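Local atomic coordinates of acyl-CoA hydrolase (Bacillus cereus, PDB entry 1Y7U), a protein that probably hydrolyses long-chain fatty acyl-CoA thioesters to free fatty acid and coenzyme A, and binds coenzyme A and calcium. Residues A[13-22]-A[49-59]; A[88-96]-A[131-139]. One frame throughout, in Å; residues are numbered along the deposited sequence.

Contact 1. Residues A[13-22]-A[49-59]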
loop_
_atom_site.group_PDB
_atom_site.type_symbol
_atom_site.label_atom_id
_atom_site.label_comp_id
_atom_site.label_asym_id
_atom_site.label_seq_id
_atom_site.Cartn_x
_atom_site.Cartn_y
_atom_site.Cartn_z
ATOM N N LYS A 13 21.423 25.997 14.442
ATOM C CA LYS A 13 20.207 25.399 15.003
ATOM C C LYS A 13 20.424 24.311 16.031
ATOM O O LYS A 13 21.301 23.466 15.897
ATOM C CB LYS A 13 19.335 24.816 13.889
ATOM C CG LYS A 13 18.564 25.826 13.071
ATOM C CD LYS A 13 17.788 25.118 11.986
ATOM C CE LYS A 13 16.847 26.062 11.285
ATOM N NZ LYS A 13 16.043 25.357 10.262
ATOM N N THR A 14 19.583 24.326 17.051
ATOM C CA THR A 14 19.635 23.347 18.116
ATOM C C THR A 14 19.233 21.964 17.573
ATOM O O THR A 14 18.362 21.858 16.718
ATOM C CB THR A 14 18.688 23.796 19.241
ATOM O OG1 THR A 14 19.418 23.875 20.464
ATOM C CG2 THR A 14 17.523 22.844 19.398
ATOM N N ALA A 15 19.868 20.903 18.050
ATOM C CA ALA A 15 19.528 19.564 17.567
ATOM C C ALA A 15 18.028 19.326 17.645
ATOM O O ALA A 15 17.424 18.760 16.735
ATOM C CB ALA A 15 20.254 18.504 18.381
ATOM N N ASN A 16 17.432 19.773 18.741
ATOM C CA ASN A 16 16.004 19.607 18.973
ATOM C C ASN A 16 15.113 20.325 17.957
ATOM O O ASN A 16 13.914 20.053 17.875
ATOM C CB ASN A 16 15.670 20.052 20.398
ATOM C CG ASN A 16 14.212 19.856 20.745
ATOM O OD1 ASN A 16 13.439 20.813 20.760
ATOM N ND2 ASN A 16 13.822 18.611 21.019
ATOM N N GLU A 17 15.699 21.232 17.179
ATOM C CA GLU A 17 14.959 21.970 16.155
ATOM C C GLU A 17 14.517 20.981 15.089
ATOM O O GLU A 17 13.530 21.206 14.403
ATOM C CB GLU A 17 15.848 23.002 15.456
ATOM C CG GLU A 17 16.653 23.921 16.347
ATOM C CD GLU A 17 15.952 25.219 16.648
ATOM O OE1 GLU A 17 16.643 26.158 17.106
ATOM O OE2 GLU A 17 14.722 25.297 16.435
ATOM N N SER A 18 15.267 19.891 14.948
ATOM C CA SER A 18 14.977 18.893 13.927
ATOM C C SER A 18 14.485 17.552 14.439
ATOM O O SER A 18 14.377 16.601 13.672
ATOM C CB SER A 18 16.220 18.658 13.077
ATOM O OG SER A 18 17.259 18.130 13.876
ATOM N N ARG A 19 14.190 17.466 15.727
ATOM C CA ARG A 19 13.722 16.210 16.296
ATOM C C ARG A 19 12.403 15.780 15.623
ATOM O O ARG A 19 11.544 16.612 15.328
ATOM C CB ARG A 19 13.567 16.367 17.819
ATOM C CG ARG A 19 13.264 15.086 18.562
ATOM C CD ARG A 19 13.497 15.220 20.070
ATOM N NE ARG A 19 14.838 14.785 20.472
ATOM C CZ ARG A 19 15.909 15.577 20.586
ATOM N NH1 ARG A 19 15.819 16.877 20.337
ATOM N NH2 ARG A 19 17.084 15.062 20.938
ATOM N N VAL A 20 12.269 14.481 15.358
ATOM C CA VAL A 20 11.079 13.922 14.719
ATOM C C VAL A 20 10.645 12.632 15.420
ATOM O O VAL A 20 11.438 11.698 15.559
ATOM C CB VAL A 20 11.349 13.579 13.239
ATOM C CG1 VAL A 20 10.168 12.839 12.657
ATOM C CG2 VAL A 20 11.606 14.835 12.444
ATOM N N PHE A 21 9.395 12.573 15.869
ATOM C CA PHE A 21 8.904 11.371 16.526
ATOM C C PHE A 21 7.872 10.664 15.673
ATOM O O PHE A 21 7.072 11.299 14.990
ATOM C CB PHE A 21 8.228 11.681 17.859
ATOM C CG PHE A 21 9.152 12.149 18.922
ATOM C CD1 PHE A 21 9.374 13.506 19.116
ATOM C CD2 PHE A 21 9.786 11.237 19.754
ATOM C CE1 PHE A 21 10.212 13.949 20.125
ATOM C CE2 PHE A 21 10.631 11.668 20.771
ATOM C CZ PHE A 21 10.844 13.026 20.957
ATOM N N LYS A 22 7.879 9.341 15.735
ATOM C CA LYS A 22 6.903 8.562 15.007
ATOM C C LYS A 22 6.712 7.225 15.672
ATOM O O LYS A 22 7.641 6.432 15.736
ATOM C CB LYS A 22 7.348 8.326 13.576
ATOM C CG LYS A 22 6.327 7.576 12.743
ATOM C CD LYS A 22 6.970 7.149 11.450
ATOM C CE LYS A 22 5.957 6.744 10.409
ATOM N NZ LYS A 22 6.675 6.396 9.153
ATOM N N VAL A 49 11.908 8.939 8.591
ATOM C CA VAL A 49 11.816 9.854 9.700
ATOM C C VAL A 49 13.057 10.764 9.746
ATOM O O VAL A 49 12.984 11.921 10.158
ATOM C CB VAL A 49 11.635 9.032 10.991
ATOM C CG1 VAL A 49 12.952 8.871 11.716
ATOM C CG2 VAL A 49 10.566 9.654 11.849
ATOM N N ALA A 50 14.189 10.242 9.290
ATOM C CA ALA A 50 15.437 10.999 9.263
ATOM C C ALA A 50 15.458 12.037 8.139
ATOM O O ALA A 50 16.032 13.115 8.286
ATOM C CB ALA A 50 16.592 10.053 9.096
ATOM N N SER A 51 14.856 11.698 7.004
ATOM C CA SER A 51 14.806 12.620 5.884
ATOM C C SER A 51 13.974 13.828 6.297
ATOM O O SER A 51 14.173 14.933 5.793
ATOM C CB SER A 51 14.174 11.953 4.660
ATOM O OG SER A 51 12.759 11.931 4.741
ATOM N N ILE A 52 13.033 13.618 7.211
ATOM C CA ILE A 52 12.200 14.714 7.679
ATOM C C ILE A 52 13.055 15.609 8.565
ATOM O O ILE A 52 12.977 16.831 8.471
ATOM C CB ILE A 52 10.976 14.205 8.472
ATOM C CG1 ILE A 52 10.031 13.449 7.531
ATOM C CG2 ILE A 52 10.248 15.372 9.122
ATOM C CD1 ILE A 52 8.839 12.836 8.215
ATOM N N SER A 53 13.876 15.003 9.417
ATOM C CA SER A 53 14.760 15.777 10.286
ATOM C C SER A 53 15.700 16.590 9.404
ATOM O O SER A 53 15.952 17.762 9.655
ATOM C CB SER A 53 15.591 14.860 11.187
ATOM O OG SER A 53 14.809 14.281 12.219
ATOM N N ALA A 54 16.216 15.957 8.365
ATOM C CA ALA A 54 17.123 16.629 7.463
ATOM C C ALA A 54 16.493 17.888 6.879
ATOM O O ALA A 54 17.114 18.943 6.876
ATOM C CB ALA A 54 17.539 15.684 6.346
ATOM N N SER A 55 15.261 17.799 6.392
ATOM C CA SER A 55 14.641 18.974 5.805
ATOM C C SER A 55 14.185 20.005 6.834
ATOM O O SER A 55 14.140 21.197 6.538
ATOM C CB SER A 55 13.484 18.566 4.903
ATOM O OG SER A 55 12.597 17.729 5.597
ATOM N N ARG A 56 13.848 19.568 8.040
ATOM C CA ARG A 56 13.445 20.527 9.061
ATOM C C ARG A 56 14.635 21.416 9.415
ATOM O O ARG A 56 14.502 22.629 9.568
ATOM C CB ARG A 56 12.948 19.816 10.318
ATOM C CG ARG A 56 11.456 19.621 10.340
ATOM C CD ARG A 56 10.980 19.032 11.650
ATOM N NE ARG A 56 9.524 18.939 11.661
ATOM C CZ ARG A 56 8.808 18.281 12.570
ATOM N NH1 ARG A 56 9.411 17.640 13.564
ATOM N NH2 ARG A 56 7.482 18.264 12.479
ATOM N N HIS A 57 15.804 20.802 9.532
ATOM C CA HIS A 57 17.020 21.519 9.881
ATOM C C HIS A 57 17.483 22.393 8.732
ATOM O O HIS A 57 17.712 23.587 8.902
ATOM C CB HIS A 57 18.123 20.518 10.239
ATOM C CG HIS A 57 19.442 21.147 10.584
ATOM N ND1 HIS A 57 19.843 21.370 11.884
ATOM C CD2 HIS A 57 20.466 21.560 9.797
ATOM C CE1 HIS A 57 21.059 21.888 11.883
ATOM N NE2 HIS A 57 21.460 22.013 10.629
ATOM N N SER A 58 17.603 21.795 7.557
ATOM C CA SER A 58 18.081 22.506 6.380
ATOM C C SER A 58 17.050 23.358 5.656
ATOM O O SER A 58 17.415 24.279 4.927
ATOM C CB SER A 58 18.635 21.510 5.380
ATOM O OG SER A 58 17.566 20.758 4.854
ATOM N N ARG A 59 15.770 23.045 5.837
ATOM C CA ARG A 59 14.705 23.773 5.157
ATOM C C ARG A 59 15.001 23.679 3.662
ATOM O O ARG A 59 14.616 24.547 2.885
ATOM C CB ARG A 59 14.682 25.239 5.588
ATOM C CG ARG A 59 14.773 25.454 7.086
ATOM C CD ARG A 59 13.425 25.667 7.763
ATOM N NE ARG A 59 12.555 24.499 7.695
ATOM C CZ ARG A 59 11.831 24.047 8.717
ATOM N NH1 ARG A 59 11.881 24.661 9.894
ATOM N NH2 ARG A 59 11.039 22.995 8.557
HETATM O O HOH W 1 18.577 20.709 14.080
HETATM O O HOH W 2 7.930 15.279 15.634
#

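Contact 2. Residues A[88-96]-A[131-139]. With COA (coenzyme A), chain F.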
loop_
_atom_site.group_PDB
_atom_site.type_symbol
_atom_site.label_atom_id
_atom_site.label_comp_id
_atom_site.label_asym_id
_atom_site.label_seq_id
_atom_site.Cartn_x
_atom_site.Cartn_y
_atom_site.Cartn_z
ATOM N N VAL A 88 19.173 15.762 13.858
ATOM C CA VAL A 88 20.474 16.009 13.271
ATOM C C VAL A 88 21.442 16.251 14.427
ATOM O O VAL A 88 21.092 16.959 15.366
ATOM C CB VAL A 88 20.404 17.271 12.399
ATOM C CG1 VAL A 88 21.750 17.573 11.786
ATOM C CG2 VAL A 88 19.353 17.087 11.333
ATOM N N ILE A 89 22.630 15.655 14.400
ATOM C CA ILE A 89 23.583 15.916 15.476
ATOM C C ILE A 89 24.894 16.439 14.956
ATOM O O ILE A 89 25.559 17.208 15.636
ATOM C CB ILE A 89 23.956 14.695 16.310
ATOM C CG1 ILE A 89 23.543 13.435 15.574
ATOM C CG2 ILE A 89 23.421 14.843 17.730
ATOM C CD1 ILE A 89 24.435 12.296 15.875
ATOM N N TRP A 90 25.284 16.014 13.765
ATOM C CA TRP A 90 26.540 16.467 13.199
ATOM C C TRP A 90 26.273 17.090 11.848
ATOM O O TRP A 90 25.422 16.615 11.110
ATOM C CB TRP A 90 27.490 15.282 13.046
ATOM C CG TRP A 90 28.814 15.615 12.406
ATOM C CD1 TRP A 90 29.992 15.889 13.046
ATOM C CD2 TRP A 90 29.090 15.704 11.004
ATOM N NE1 TRP A 90 30.980 16.137 12.125
ATOM C CE2 TRP A 90 30.453 16.031 10.866
ATOM C CE3 TRP A 90 28.315 15.541 9.852
ATOM C CZ2 TRP A 90 31.061 16.198 9.623
ATOM C CZ3 TRP A 90 28.920 15.706 8.613
ATOM C CH2 TRP A 90 30.281 16.033 8.510
ATOM N N THR A 91 26.986 18.161 11.524
ATOM C CA THR A 91 26.814 18.791 10.222
ATOM C C THR A 91 28.132 19.107 9.574
ATOM O O THR A 91 29.103 19.444 10.243
ATOM C CB THR A 91 26.017 20.114 10.276
ATOM O OG1 THR A 91 26.466 20.922 11.375
ATOM C CG2 THR A 91 24.539 19.828 10.373
ATOM N N GLY A 92 28.149 18.972 8.256
ATOM C CA GLY A 92 29.329 19.286 7.481
ATOM C C GLY A 92 28.992 20.652 6.940
ATOM O O GLY A 92 28.332 21.433 7.616
ATOM N N ARG A 93 29.418 20.957 5.728
ATOM C CA ARG A 93 29.103 22.253 5.164
ATOM C C ARG A 93 27.799 22.112 4.403
ATOM O O ARG A 93 26.905 22.963 4.459
ATOM C CB ARG A 93 30.198 22.683 4.199
ATOM C CG ARG A 93 29.844 23.915 3.423
ATOM C CD ARG A 93 30.768 24.097 2.251
ATOM N NE ARG A 93 30.219 25.079 1.325
ATOM C CZ ARG A 93 29.790 24.791 0.101
ATOM N NH1 ARG A 93 29.853 23.543 -0.353
ATOM N NH2 ARG A 93 29.285 25.751 -0.660
ATOM N N THR A 94 27.706 20.992 3.709
ATOM C CA THR A 94 26.573 20.693 2.873
ATOM C C THR A 94 25.765 19.479 3.326
ATOM O O THR A 94 24.609 19.322 2.942
ATOM C CB THR A 94 27.085 20.493 1.435
ATOM O OG1 THR A 94 26.578 21.544 0.605
ATOM C CG2 THR A 94 26.696 19.139 0.893
ATOM N N SER A 95 26.367 18.626 4.146
ATOM C CA SER A 95 25.692 17.422 4.615
ATOM C C SER A 95 25.404 17.454 6.100
ATOM O O SER A 95 25.905 18.307 6.821
ATOM C CB SER A 95 26.546 16.199 4.315
ATOM O OG SER A 95 27.768 16.273 5.025
HETATM N N MSE A 96 24.601 16.500 6.552
HETATM C CA MSE A 96 24.249 16.413 7.958
HETATM C C MSE A 96 24.023 14.961 8.354
HETATM O O MSE A 96 23.553 14.159 7.550
HETATM C CB MSE A 96 22.999 17.246 8.213
HETATM C CG MSE A 96 21.960 17.070 7.138
HETATM SE SE MSE A 96 20.851 18.625 6.895
HETATM C CE MSE A 96 20.101 18.657 8.645
ATOM N N PRO A 131 25.117 20.650 -4.223
ATOM C CA PRO A 131 25.079 20.648 -2.759
ATOM C C PRO A 131 24.968 22.090 -2.279
ATOM O O PRO A 131 25.515 23.000 -2.898
ATOM C CB PRO A 131 26.397 19.989 -2.395
ATOM C CG PRO A 131 26.525 18.950 -3.469
ATOM C CD PRO A 131 26.164 19.740 -4.722
ATOM N N VAL A 132 24.250 22.296 -1.184
ATOM C CA VAL A 132 24.037 23.634 -0.657
ATOM C C VAL A 132 24.303 23.744 0.842
ATOM O O VAL A 132 23.892 22.887 1.621
ATOM C CB VAL A 132 22.584 24.084 -0.950
ATOM C CG1 VAL A 132 22.197 25.271 -0.081
ATOM C CG2 VAL A 132 22.460 24.444 -2.407
ATOM N N PRO A 133 24.991 24.814 1.266
ATOM C CA PRO A 133 25.285 24.992 2.691
ATOM C C PRO A 133 24.072 24.747 3.598
ATOM O O PRO A 133 22.926 25.024 3.238
ATOM C CB PRO A 133 25.814 26.428 2.762
ATOM C CG PRO A 133 25.250 27.080 1.521
ATOM C CD PRO A 133 25.399 25.998 0.497
ATOM N N VAL A 134 24.359 24.229 4.784
ATOM C CA VAL A 134 23.351 23.871 5.772
ATOM C C VAL A 134 23.689 24.461 7.139
ATOM O O VAL A 134 24.851 24.559 7.506
ATOM C CB VAL A 134 23.291 22.329 5.879
ATOM C CG1 VAL A 134 22.884 21.902 7.278
ATOM C CG2 VAL A 134 22.336 21.786 4.841
ATOM N N PRO A 135 22.673 24.844 7.921
ATOM C CA PRO A 135 22.935 25.416 9.247
ATOM C C PRO A 135 23.859 24.522 10.071
ATOM O O PRO A 135 24.109 23.378 9.709
ATOM C CB PRO A 135 21.540 25.516 9.859
ATOM C CG PRO A 135 20.675 25.758 8.674
ATOM C CD PRO A 135 21.228 24.777 7.658
ATOM N N ARG A 136 24.373 25.048 11.175
ATOM C CA ARG A 136 25.249 24.270 12.034
ATOM C C ARG A 136 24.346 23.717 13.121
ATOM O O ARG A 136 23.330 24.325 13.437
ATOM C CB ARG A 136 26.333 25.170 12.641
ATOM C CG ARG A 136 27.387 24.423 13.450
ATOM C CD ARG A 136 28.466 25.363 13.999
ATOM N NE ARG A 136 29.427 24.667 14.861
ATOM C CZ ARG A 136 30.272 23.719 14.454
ATOM N NH1 ARG A 136 30.293 23.337 13.183
ATOM N NH2 ARG A 136 31.092 23.143 15.323
ATOM N N VAL A 137 24.687 22.559 13.674
ATOM C CA VAL A 137 23.865 21.982 14.731
ATOM C C VAL A 137 24.489 22.351 16.056
ATOM O O VAL A 137 25.702 22.512 16.150
ATOM C CB VAL A 137 23.841 20.436 14.710
ATOM C CG1 VAL A 137 22.687 19.927 15.536
ATOM C CG2 VAL A 137 23.751 19.929 13.321
ATOM N N ILE A 138 23.666 22.491 17.082
ATOM C CA ILE A 138 24.194 22.773 18.396
ATOM C C ILE A 138 23.495 21.857 19.395
ATOM O O ILE A 138 22.301 21.987 19.669
ATOM C CB ILE A 138 24.070 24.290 18.794
ATOM C CG1 ILE A 138 23.387 24.424 20.157
ATOM C CG2 ILE A 138 23.386 25.080 17.697
ATOM C CD1 ILE A 138 23.250 25.859 20.648
ATOM N N PRO A 139 24.236 20.869 19.902
ATOM C CA PRO A 139 23.810 19.861 20.876
ATOM C C PRO A 139 23.548 20.492 22.243
ATOM O O PRO A 139 24.411 21.185 22.764
ATOM C CB PRO A 139 25.002 18.915 20.926
ATOM C CG PRO A 139 25.614 19.053 19.531
ATOM C CD PRO A 139 25.544 20.522 19.318
HETATM N N1A COA F . 28.490 9.120 2.719
HETATM C C2A COA F . 28.393 10.187 3.543
HETATM N N3A COA F . 28.492 11.447 3.042
HETATM C C4A COA F . 28.684 11.635 1.753
HETATM C C5A COA F . 28.742 10.578 0.915
HETATM C C6A COA F . 28.645 9.286 1.387
HETATM N N6A COA F . 28.387 8.242 0.602
HETATM N N7A COA F . 28.930 11.063 -0.283
HETATM C C8A COA F . 28.954 12.371 -0.230
HETATM N N9A COA F . 28.829 12.752 1.028
HETATM C C1B COA F . 28.725 14.152 1.452
HETATM C C2B COA F . 29.975 14.743 2.051
HETATM O O2B COA F . 29.854 14.626 3.441
HETATM C C3B COA F . 29.979 16.200 1.646
HETATM O O3B COA F . 29.721 16.839 2.829
HETATM P P3B COA F . 30.109 18.223 3.322
HETATM O O7A COA F . 29.271 18.469 4.397
HETATM O O8A COA F . 30.015 19.330 2.481
HETATM O O9A COA F . 31.376 18.199 3.868
HETATM C C4B COA F . 28.764 16.274 0.768
HETATM O O4B COA F . 28.558 14.973 0.345
HETATM C C5B COA F . 28.918 17.108 -0.462
HETATM O O5B COA F . 29.293 16.277 -1.527
HETATM P P1A COA F . 29.959 16.798 -2.877
HETATM O O1A COA F . 31.307 16.256 -3.070
HETATM O O2A COA F . 30.060 18.255 -2.887
HETATM O O3A COA F . 29.111 16.247 -4.098
HETATM P P2A COA F . 28.546 14.790 -4.371
HETATM O O4A COA F . 29.505 13.712 -4.092
HETATM O O5A COA F . 28.188 14.783 -5.766
HETATM O O6A COA F . 27.241 14.616 -3.489
HETATM C CBP COA F . 26.072 12.470 -3.779
HETATM C CCP COA F . 26.030 13.992 -3.855
HETATM C CDP COA F . 27.440 11.898 -4.042
HETATM C CEP COA F . 25.655 12.023 -2.403
HETATM C CAP COA F . 25.321 11.902 -4.984
HETATM O OAP COA F . 26.203 11.260 -5.872
HETATM C C9P COA F . 23.894 11.469 -5.001
HETATM O O9P COA F . 22.946 12.315 -5.535
HETATM N N8P COA F . 23.575 10.311 -4.516
HETATM C C7P COA F . 22.336 10.091 -3.845
HETATM C C6P COA F . 21.115 10.758 -4.447
HETATM C C5P COA F . 19.843 10.028 -4.160
HETATM O O5P COA F . 18.865 10.141 -4.928
HETATM N N4P COA F . 19.836 9.285 -3.086
HETATM C C3P COA F . 18.958 8.180 -2.973
HETATM C C2P COA F . 19.513 7.037 -3.768
HETATM S S1P COA F . 18.526 6.701 -5.184
HETATM O O HOH W 3 26.854 22.766 9.051
#

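Contact 1. Residues A[13-22]-A[49-59]
K13 reaches the C-terminal end of helix 39-58 with its amine. Its chain is extended beyond CG, and CD lies off-centre over one face of the H57 ring. K13 NZ gives a hydrogen bond to H57 O at 2.8 Å, from above the carbonyl plane, and a weak one to R56 O. S53 OG donates to S18 O at 2.8 Å, nearly in line with the carbonyl bond. S53 OG is also hydrogen-bonded to S86 OG. R56 NH1 gives a weak bond to R19 O at the edge of its guanidinium. The main partner of R56 is E105 of the second subunit.

A water bridges S18 OG and H57 ND1. It donates to S18 OG and lies in the plane of the H57 ring, 2.6 Å from H57 ND1. H57 NE2 is hydrogen-bonded to P135 O.

The apolar part centres on V20. Its CG1 meets V49 CG2, and V20 CG2 meets I52 CG2 at 3.6 Å. The two side chains of the latter pair cross at about a right angle.

This is the hotdog fold, with a long helix wrapped by an antiparallel sheet. Strand 20-25 is one of the sheet's two edge strands within this chain, beside strand 81-91. A50 and A54 of the helix pack against strand 112-125.

Contact 2. Residues A[88-96]-A[131-139]
V137 packs on strand 81-91 through both methyls. V137 CG2 sits 3.5 Å from V88 CG1, while CG1 lies against V88 O. The first torsion of V137 (chi1 -163°) sets CG1 anti to the backbone N and turns CG2 toward V88. T91 holds OG1 between its backbone N and carbonyl carbon (chi1 44°). From there T91 OG1 accepts a weak bond from V137 N at 3.3 Å. A water lies within hydrogen-bonding distance of G92 O and P135 O, and weakly of T91 OG1; which acceptors get its protons is not settled.

Further along, V134 N donates to R93 O at 2.9 Å, nearly in line with the carbonyl bond. The extended R93 side chain runs alongside P133, pointing the same way. V134 CG1 lies 3.9 Å from SE of selenomethionine M96, whose chain bends at its last torsion. M96 and V134 meet roughly perpendicular.

In this hotdog domain, residues 92-94 form the turn between strands 81-91 and 95-105. I89 and W90 both face E97, a classic beta bulge. The turn holds the 3'-phosphate of coenzyme A. The backbone N atoms of T94 and S95 donate to its O7A; R93 N adds a weak bond. S95 OG lies between its own backbone N and carbonyl carbon (chi1 63°), facing the phosphate. S95 OG is 2.7 Å from coenzyme A O7A and also close to O3B, and its one proton is not assigned between them. T94 CG2 touches both P131 CB, at 3.4 Å, and C5B of the ligand ribose. P131 CG turns toward the pyrophosphate, 3.6 Å from coenzyme A O2A.

How the contacts relate
The centres of contacts 1 and 2 lie 11 Å apart, on the same side of the chain's centre. Their backbones join in the small parallel sheet: K13 N lies 2.7 Å from R136 O, and K13 O lies 2.8 Å from I138 N, both probable hydrogen bonds. Strands 20-25 and 81-91 link them again as neighbours in the main sheet. H57 of contact 1 reaches into contact 2: its side chain packs on V88, M96, V134 and V137. Contact 2 holds coenzyme A directly, while the H57 side chain is about 11 Å from it. The side chains of R19 (contact 1) and P139 (contact 2) are about 5 and 6 Å from a bound calcium.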